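Local coordinates for putative mandelate racemase (PDB 2OX4) that is a putative dehydratase of the enolase superfamily, related to mandelate racemase, that binds magnesium, at the interface of chains A and B. Residues are numbered along the deposited sequence; one frame, centred on the assembly and turned at random. Chains: chain A/B, Putative mandelate racemase.

The interface of chains A and B. Residues chain A 41-42, 44-48, 89, 267-268, 270; chain B 54, 57, 81-83.
B:Phe82, in a loop, and B:Trp83, which starts the 3-10 helix 83-86, enter a pocket of chain A lined by the 41-48 loop, the start of helix 89-110 and the loop at 267-270. B:Trp83 is the main plug and the residue with most surface hidden here. Its indole is wide and flat enough to fill the pocket yet carries one N-H, which lies in the ring plane and meets the main-chain carbonyl of A:Tyr44 (B:Trp83 NE1 to A:Tyr44 O 2.8 Å, 164° at the hydrogen). That bond helps to fix the rotation of the ring, whose pyrrole face rests on the methyl CG2 of A:Ile42, 3.7 Å from the five-membered centroid. Over the same face, toward the rim, the methyl CG2 of A:Thr89 lies 3.6 Å from B:Trp83 CE3; the hydroxyl of A:Thr89 is hydrogen-bonded to A:Tyr270 OH, leaving the methyl for the indole. B:Trp83 CZ2 in turn meets a face of the A:Tyr44 ring, 3.7 Å from A:Tyr44 CZ.

B:Phe82, with CG anti to its backbone N, lies between two unlike partners. Over one face the guanidinium of A:Arg268 stacks almost parallel (planes 5° apart), NH1 standing 3.4 Å from the ring centroid in a cation-pi contact. The bend of the arginine at chi3 (-78°) also lets A:Arg268 NH1 donate within the guanidinium plane to a lone pair of B:Phe82 O at 2.8 Å, so one group grips both ring and backbone. Toward the other face comes A:Tyr44 CE1, 3.5 Å from B:Phe82 CE2, in an edge-to-face pairing. The phenol of A:Tyr44 donates to A:Glu267 OE2 from above the carboxylate plane.

Beside the aromatics, A:Val46 N donates to a lone pair of B:Thr81 O (3.0 Å), tying loop to loop. A:Glu267 is a magnesium ligand, so this part of the two-fold interface, repeated with the chains exchanged, probably helps to hold the subunits of the deposited assembly together and to order the active-site wall.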
loop_
_atom_site.group_PDB
_atom_site.type_symbol
_atom_site.label_atom_id
_atom_site.label_comp_id
_atom_site.label_asym_id
_atom_site.label_seq_id
_atom_site.Cartn_x
_atom_site.Cartn_y
_atom_site.Cartn_z
ATOM N N GLY A 41 -9.240 -13.163 34.102
ATOM C CA GLY A 41 -10.446 -13.439 33.301
ATOM C C GLY A 41 -10.432 -14.775 32.570
ATOM O O GLY A 41 -10.863 -14.839 31.415
ATOM N N ILE A 42 -9.904 -15.821 33.216
ATOM C CA ILE A 42 -9.829 -17.166 32.626
ATOM C C ILE A 42 -10.731 -18.151 33.412
ATOM O O ILE A 42 -10.369 -19.310 33.653
ATOM C CB ILE A 42 -8.339 -17.671 32.535
ATOM C CG1 ILE A 42 -7.404 -16.528 32.108
ATOM C CG2 ILE A 42 -8.205 -18.841 31.558
ATOM C CD1 ILE A 42 -6.040 -16.973 31.605
ATOM N N TYR A 44 -13.591 -19.554 32.583
ATOM C CA TYR A 44 -14.216 -20.577 31.750
ATOM C C TYR A 44 -13.199 -21.077 30.713
ATOM O O TYR A 44 -12.094 -20.547 30.622
ATOM C CB TYR A 44 -15.485 -20.023 31.079
ATOM C CG TYR A 44 -15.236 -18.796 30.214
ATOM C CD1 TYR A 44 -15.200 -18.901 28.825
ATOM C CD2 TYR A 44 -15.029 -17.528 30.788
ATOM C CE1 TYR A 44 -14.964 -17.782 28.026
ATOM C CE2 TYR A 44 -14.784 -16.405 29.992
ATOM C CZ TYR A 44 -14.759 -16.543 28.615
ATOM O OH TYR A 44 -14.526 -15.440 27.817
ATOM N N GLY A 45 -13.565 -22.107 29.957
ATOM C CA GLY A 45 -12.619 -22.783 29.081
ATOM C C GLY A 45 -11.488 -23.462 29.837
ATOM O O GLY A 45 -11.593 -23.750 31.039
ATOM N N VAL A 46 -10.396 -23.726 29.129
ATOM C CA VAL A 46 -9.338 -24.586 29.658
ATOM C C VAL A 46 -8.074 -23.731 29.833
ATOM O O VAL A 46 -7.554 -23.187 28.863
ATOM C CB VAL A 46 -9.063 -25.789 28.707
ATOM C CG1 VAL A 46 -7.961 -26.708 29.284
ATOM C CG2 VAL A 46 -10.359 -26.586 28.445
ATOM N N GLY A 47 -7.605 -23.592 31.072
ATOM C CA GLY A 47 -6.415 -22.772 31.347
ATOM C C GLY A 47 -6.368 -22.099 32.710
ATOM O O GLY A 47 -5.362 -21.479 33.055
ATOM N N GLY A 48 -7.436 -22.225 33.499
ATOM C CA GLY A 48 -7.484 -21.591 34.831
ATOM C C GLY A 48 -6.291 -21.866 35.743
ATOM O O GLY A 48 -5.873 -20.989 36.509
ATOM N N THR A 89 -2.552 -14.734 26.493
ATOM C CA THR A 89 -3.730 -14.861 27.342
ATOM C C THR A 89 -3.344 -14.910 28.823
ATOM O O THR A 89 -3.823 -14.096 29.635
ATOM C CB THR A 89 -4.514 -16.164 26.980
ATOM O OG1 THR A 89 -4.871 -16.165 25.593
ATOM C CG2 THR A 89 -5.760 -16.280 27.810
ATOM N N GLU A 267 -12.573 -10.269 23.751
ATOM C CA GLU A 267 -12.327 -11.107 24.910
ATOM C C GLU A 267 -11.096 -11.995 24.713
ATOM O O GLU A 267 -10.537 -12.499 25.682
ATOM C CB GLU A 267 -13.566 -11.911 25.298
ATOM C CG GLU A 267 -13.864 -13.054 24.371
ATOM C CD GLU A 267 -15.257 -13.590 24.566
ATOM O OE1 GLU A 267 -16.217 -12.947 24.088
ATOM O OE2 GLU A 267 -15.398 -14.649 25.204
ATOM N N ARG A 268 -10.674 -12.180 23.458
ATOM C CA ARG A 268 -9.462 -12.945 23.171
ATOM C C ARG A 268 -8.412 -12.084 22.440
ATOM O O ARG A 268 -7.616 -12.575 21.634
ATOM C CB ARG A 268 -9.818 -14.222 22.406
ATOM C CG ARG A 268 -10.416 -15.280 23.325
ATOM C CD ARG A 268 -10.691 -16.548 22.555
ATOM N NE ARG A 268 -11.914 -16.428 21.767
ATOM C CZ ARG A 268 -12.572 -17.472 21.283
ATOM N NH1 ARG A 268 -12.102 -18.708 21.499
ATOM N NH2 ARG A 268 -13.695 -17.283 20.590
ATOM N N TYR A 270 -5.596 -8.938 23.634
ATOM C CA TYR A 270 -5.007 -8.477 24.914
ATOM C C TYR A 270 -4.004 -7.355 24.734
ATOM O O TYR A 270 -3.161 -7.423 23.846
ATOM C CB TYR A 270 -4.302 -9.631 25.657
ATOM C CG TYR A 270 -5.025 -10.956 25.515
ATOM C CD1 TYR A 270 -6.244 -11.176 26.160
ATOM C CD2 TYR A 270 -4.500 -11.975 24.713
ATOM C CE1 TYR A 270 -6.926 -12.392 26.014
ATOM C CE2 TYR A 270 -5.170 -13.191 24.556
ATOM C CZ TYR A 270 -6.382 -13.390 25.208
ATOM O OH TYR A 270 -7.046 -14.593 25.067
ATOM N N ILE B 54 -0.856 -24.948 32.858
ATOM C CA ILE B 54 -1.467 -25.213 31.558
ATOM C C ILE B 54 -1.387 -26.699 31.175
ATOM O O ILE B 54 -2.324 -27.256 30.606
ATOM C CB ILE B 54 -0.940 -24.260 30.429
ATOM C CG1 ILE B 54 -1.920 -24.217 29.248
ATOM C CG2 ILE B 54 0.426 -24.688 29.911
ATOM C CD1 ILE B 54 -3.192 -23.453 29.531
ATOM N N ASP B 57 -4.058 -28.568 33.034
ATOM C CA ASP B 57 -5.361 -28.356 32.431
ATOM C C ASP B 57 -5.561 -29.084 31.112
ATOM O O ASP B 57 -6.609 -29.692 30.884
ATOM C CB ASP B 57 -5.620 -26.872 32.264
ATOM C CG ASP B 57 -5.885 -26.189 33.593
ATOM O OD1 ASP B 57 -6.034 -26.886 34.619
ATOM O OD2 ASP B 57 -5.941 -24.962 33.618
ATOM N N THR B 81 -10.173 -25.326 23.549
ATOM C CA THR B 81 -9.820 -24.826 24.878
ATOM C C THR B 81 -10.323 -23.401 25.143
ATOM O O THR B 81 -10.217 -22.897 26.264
ATOM C CB THR B 81 -8.297 -24.849 25.061
ATOM O OG1 THR B 81 -7.691 -24.054 24.031
ATOM C CG2 THR B 81 -7.773 -26.284 24.971
ATOM N N PHE B 82 -10.874 -22.779 24.103
ATOM C CA PHE B 82 -11.243 -21.356 24.076
ATOM C C PHE B 82 -10.041 -20.417 24.009
ATOM O O PHE B 82 -9.953 -19.580 23.104
ATOM C CB PHE B 82 -12.217 -20.937 25.200
ATOM C CG PHE B 82 -12.997 -19.683 24.867
ATOM C CD1 PHE B 82 -14.107 -19.753 24.038
ATOM C CD2 PHE B 82 -12.580 -18.439 25.330
ATOM C CE1 PHE B 82 -14.832 -18.606 23.704
ATOM C CE2 PHE B 82 -13.283 -17.279 24.989
ATOM C CZ PHE B 82 -14.411 -17.364 24.178
ATOM N N TRP B 83 -9.110 -20.572 24.949
ATOM C CA TRP B 83 -7.954 -19.674 25.019
ATOM C C TRP B 83 -6.902 -19.950 23.964
ATOM O O TRP B 83 -6.087 -19.073 23.674
ATOM C CB TRP B 83 -7.373 -19.633 26.438
ATOM C CG TRP B 83 -8.487 -19.347 27.384
ATOM C CD1 TRP B 83 -9.055 -20.211 28.285
ATOM C CD2 TRP B 83 -9.249 -18.140 27.443
ATOM N NE1 TRP B 83 -10.117 -19.597 28.919
ATOM C CE2 TRP B 83 -10.253 -18.324 28.427
ATOM C CE3 TRP B 83 -9.170 -16.907 26.776
ATOM C CZ2 TRP B 83 -11.163 -17.325 28.760
ATOM C CZ3 TRP B 83 -10.085 -15.907 27.113
ATOM C CH2 TRP B 83 -11.058 -16.124 28.101
#